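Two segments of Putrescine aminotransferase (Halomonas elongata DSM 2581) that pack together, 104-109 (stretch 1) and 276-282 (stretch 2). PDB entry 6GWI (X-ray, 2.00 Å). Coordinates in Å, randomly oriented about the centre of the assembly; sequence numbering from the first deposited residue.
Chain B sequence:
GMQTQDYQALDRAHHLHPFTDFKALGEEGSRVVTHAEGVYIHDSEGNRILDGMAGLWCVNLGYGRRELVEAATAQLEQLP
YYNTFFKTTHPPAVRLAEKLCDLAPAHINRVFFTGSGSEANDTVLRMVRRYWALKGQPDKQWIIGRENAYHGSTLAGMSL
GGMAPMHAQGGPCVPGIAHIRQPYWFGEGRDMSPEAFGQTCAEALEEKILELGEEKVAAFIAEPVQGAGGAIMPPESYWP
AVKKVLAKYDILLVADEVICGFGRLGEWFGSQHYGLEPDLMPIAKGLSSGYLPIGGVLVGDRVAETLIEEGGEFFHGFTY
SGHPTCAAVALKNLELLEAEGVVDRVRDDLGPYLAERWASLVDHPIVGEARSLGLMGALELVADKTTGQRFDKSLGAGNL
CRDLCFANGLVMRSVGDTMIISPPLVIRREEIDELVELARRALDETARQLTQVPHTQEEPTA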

ATOM      1  N   ALA B 104     -16.546  -0.458  15.829  1.00 30.34           N
ATOM      2  CA  ALA B 104     -15.377  -0.072  16.595  1.00 29.15           C
ATOM      3  C   ALA B 104     -15.764   0.236  18.040  1.00 29.34           C
ATOM      4  O   ALA B 104     -16.929   0.510  18.338  1.00 32.42           O
ATOM      5  CB  ALA B 104     -14.712   1.148  15.956  1.00 28.86           C
ATOM      6  N   PRO B 105     -14.797   0.203  18.956  1.00 34.08           N
ATOM      7  CA  PRO B 105     -15.081   0.589  20.343  1.00 30.07           C
ATOM      8  C   PRO B 105     -15.571   2.024  20.438  1.00 30.20           C
ATOM      9  O   PRO B 105     -15.526   2.801  19.483  1.00 25.38           O
ATOM     10  CB  PRO B 105     -13.728   0.419  21.046  1.00 36.15           C
ATOM     11  CG  PRO B 105     -12.999  -0.559  20.216  1.00 35.08           C
ATOM     12  CD  PRO B 105     -13.419  -0.293  18.800  1.00 33.02           C
ATOM     13  N   ALA B 106     -16.026   2.378  21.636  1.00 28.62           N
ATOM     14  CA  ALA B 106     -16.519   3.724  21.884  1.00 26.33           C
ATOM     15  C   ALA B 106     -15.414   4.746  21.649  1.00 35.68           C
ATOM     16  O   ALA B 106     -14.230   4.483  21.876  1.00 33.33           O
ATOM     17  CB  ALA B 106     -17.055   3.847  23.310  1.00 34.88           C
ATOM     18  N   HIS B 107     -15.818   5.924  21.186  1.00 31.69           N
ATOM     19  CA  HIS B 107     -14.952   7.075  20.959  1.00 35.04           C
ATOM     20  C   HIS B 107     -14.057   6.893  19.742  1.00 28.82           C
ATOM     21  O   HIS B 107     -13.163   7.718  19.508  1.00 27.46           O
ATOM     22  CB  HIS B 107     -14.048   7.336  22.171  1.00 30.56           C
ATOM     23  CG  HIS B 107     -14.779   7.368  23.476  1.00 31.67           C
ATOM     24  ND1 HIS B 107     -15.814   8.237  23.736  1.00 27.78           N
ATOM     25  CD2 HIS B 107     -14.622   6.622  24.596  1.00 27.75           C
ATOM     26  CE1 HIS B 107     -16.264   8.027  24.960  1.00 29.47           C
ATOM     27  NE2 HIS B 107     -15.559   7.052  25.504  1.00 30.00           N
ATOM     28  N   ILE B 108     -14.274   5.846  18.956  1.00 23.67           N
ATOM     29  CA  ILE B 108     -13.563   5.627  17.701  1.00 29.27           C
ATOM     30  C   ILE B 108     -14.622   5.667  16.608  1.00 37.89           C
ATOM     31  O   ILE B 108     -15.306   4.667  16.355  1.00 31.61           O
ATOM     32  CB  ILE B 108     -12.787   4.307  17.713  1.00 30.38           C
ATOM     33  CG1 ILE B 108     -11.786   4.344  18.877  1.00 38.73           C
ATOM     34  CG2 ILE B 108     -12.065   4.095  16.393  1.00 36.72           C
ATOM     35  CD1 ILE B 108     -11.096   3.034  19.162  1.00 57.15           C
ATOM     36  N   ASN B 109     -14.773   6.826  15.959  1.00 24.98           N
ATOM     37  CA  ASN B 109     -15.913   7.068  15.084  1.00 27.33           C
ATOM     38  C   ASN B 109     -15.540   7.466  13.658  1.00 29.70           C
ATOM     39  O   ASN B 109     -16.438   7.794  12.873  1.00 28.88           O
ATOM     40  CB  ASN B 109     -16.808   8.149  15.705  1.00 39.94           C
ATOM     41  CG  ASN B 109     -17.370   7.735  17.051  1.00 50.05           C
ATOM     42  OD1 ASN B 109     -18.055   6.719  17.161  1.00 53.48           O
ATOM     43  ND2 ASN B 109     -17.082   8.521  18.084  1.00 42.01           N
ATOM     44  N   LEU B 276      -8.770  -2.300  26.096  1.00 34.09           N
ATOM     45  CA  LEU B 276      -8.013  -1.104  25.766  1.00 34.57           C
ATOM     46  C   LEU B 276      -8.887  -0.090  25.033  1.00 27.76           C
ATOM     47  O   LEU B 276      -9.885  -0.434  24.396  1.00 33.87           O
ATOM     48  CB  LEU B 276      -6.808  -1.446  24.891  1.00 35.77           C
ATOM     49  CG  LEU B 276      -5.906  -2.607  25.303  1.00 35.30           C
ATOM     50  CD1 LEU B 276      -4.846  -2.823  24.230  1.00 24.90           C
ATOM     51  CD2 LEU B 276      -5.249  -2.355  26.651  1.00 37.07           C
ATOM     52  N   GLU B 277      -8.485   1.180  25.120  1.00 27.04           N
ATOM     53  CA  GLU B 277      -9.106   2.262  24.362  1.00 50.77           C
ATOM     54  C   GLU B 277      -8.005   2.948  23.560  1.00 35.61           C
ATOM     55  O   GLU B 277      -7.438   3.961  24.000  1.00 25.18           O
ATOM     56  CB  GLU B 277      -9.838   3.276  25.237  1.00106.54           C
ATOM     57  CG  GLU B 277     -10.734   4.196  24.402  1.00120.01           C
ATOM     58  CD  GLU B 277     -10.989   5.533  25.057  1.00 90.53           C
ATOM     59  OE1 GLU B 277     -10.795   5.632  26.284  1.00 84.35           O
ATOM     60  OE2 GLU B 277     -11.378   6.484  24.346  1.00 64.18           O
ATOM     61  N   PRO B 278      -7.644   2.403  22.405  1.00 38.99           N
ATOM     62  CA  PRO B 278      -6.599   3.031  21.599  1.00 31.07           C
ATOM     63  C   PRO B 278      -7.086   4.331  20.980  1.00 35.71           C
ATOM     64  O   PRO B 278      -8.286   4.585  20.830  1.00 26.11           O
ATOM     65  CB  PRO B 278      -6.290   1.977  20.529  1.00 23.85           C
ATOM     66  CG  PRO B 278      -7.527   1.160  20.435  1.00 26.31           C
ATOM     67  CD  PRO B 278      -8.099   1.126  21.823  1.00 28.14           C
ATOM     68  N   ASP B 279      -6.126   5.189  20.670  1.00 24.05           N
ATOM     69  CA  ASP B 279      -6.411   6.410  19.935  1.00 25.96           C
ATOM     70  C   ASP B 279      -6.431   6.161  18.438  1.00 25.01           C
ATOM     71  O   ASP B 279      -7.137   6.861  17.706  1.00 20.61           O
ATOM     72  CB  ASP B 279      -5.381   7.478  20.302  1.00 27.11           C
ATOM     73  CG  ASP B 279      -5.449   7.859  21.770  1.00 34.43           C
ATOM     74  OD1 ASP B 279      -6.411   8.552  22.158  1.00 28.38           O
ATOM     75  OD2 ASP B 279      -4.561   7.427  22.540  1.00 26.13           O
ATOM     76  N   LEU B 280      -5.686   5.160  17.978  1.00 17.36           N
ATOM     77  CA  LEU B 280      -5.649   4.791  16.571  1.00 23.84           C
ATOM     78  C   LEU B 280      -5.552   3.280  16.463  1.00 23.33           C
ATOM     79  O   LEU B 280      -4.937   2.616  17.295  1.00 25.03           O
ATOM     80  CB  LEU B 280      -4.464   5.450  15.857  1.00 19.22           C
ATOM     81  CG  LEU B 280      -4.361   6.974  15.958  1.00 24.42           C
ATOM     82  CD1 LEU B 280      -2.965   7.435  15.581  1.00 30.88           C
ATOM     83  CD2 LEU B 280      -5.398   7.646  15.071  1.00 27.91           C
ATOM     84  N   MET B 281      -6.174   2.730  15.409  1.00 18.22           N
ATOM     85  CA  MET B 281      -6.163   1.293  15.166  1.00 20.11           C
ATOM     86  C   MET B 281      -6.004   1.038  13.670  1.00 23.89           C
ATOM     87  O   MET B 281      -6.962   1.209  12.901  1.00 16.90           O
ATOM     88  CB  MET B 281      -7.435   0.618  15.683  1.00 25.66           C
ATOM     89  CG  MET B 281      -7.596   0.607  17.201  1.00 35.31           C
ATOM     90  SD  MET B 281      -8.985  -0.412  17.765  1.00 40.36           S
ATOM     91  CE  MET B 281     -10.325   0.293  16.815  1.00 41.24           C
ATOM     92  N   PRO B 282      -4.811   0.655  13.221  1.00 14.64           N
ATOM     93  CA  PRO B 282      -4.676   0.198  11.833  1.00 23.80           C
ATOM     94  C   PRO B 282      -5.312  -1.170  11.648  1.00 20.82           C
ATOM     95  O   PRO B 282      -5.347  -2.000  12.561  1.00 15.69           O
ATOM     96  CB  PRO B 282      -3.159   0.159  11.606  1.00 27.52           C
ATOM     97  CG  PRO B 282      -2.554   0.070  12.961  1.00 20.92           C
ATOM     98  CD  PRO B 282      -3.513   0.728  13.920  1.00 19.17           C
TER

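No hydrogen bond joins these two stretches, although they bury 275 Å² between them, both sides summed. Side-chain packing makes the contact, and Met281 and Ile108 give the largest apolar shares.

Met281 points its CA-to-CB bond toward stretch 1. Its chi angles are m, t and m, and the chain ends in a methyl that meets two residues. Met281 CE lies 3.7 Å from Pro105 CD and 3.7 Å from Ile108 CD1. An unbranched thioether chain suits this place, because it is long enough to carry its methyl across to both partners.

Ile108 also points toward the other stretch, with chi1 m and chi2 t. Its CD1 serves a second neighbour, Pro278. Ile108 CD1 is 3.6 Å from the backbone O of Pro278 and 4.2 Å from Pro278 CG. The contact with the oxygen is van der Waals packing, since a methyl carbon offers no polar hydrogen. Ile108, Pro278 and Met281 are all buried, which fits their apolar side chains.

A type II beta turn from Pro105 to Ile108 shapes stretch 1. Its Ile108 N to Pro105 O hydrogen bond is weak, at 3.3 Å. Pro105 points its CA-to-CB bond toward stretch 2, and its ring offers CD to Met281 CE at 3.7 Å. His107 has a positive phi of 73°, as expected for the third position of a type II turn.

His107 and Glu277 are exposed and bring polar groups to the contact. Glu277 starts sideways, but its end comes nearer to stretch 1. Glu277 OE2 approaches His107 CD2 to 3.3 Å, obliquely to the ring. This is a close approach to a ring carbon, with no hydrogen bond. Glu277 is poorly ordered, so the position of its carboxylate should be read with caution.

Leu280 and Asp279 point away and add little.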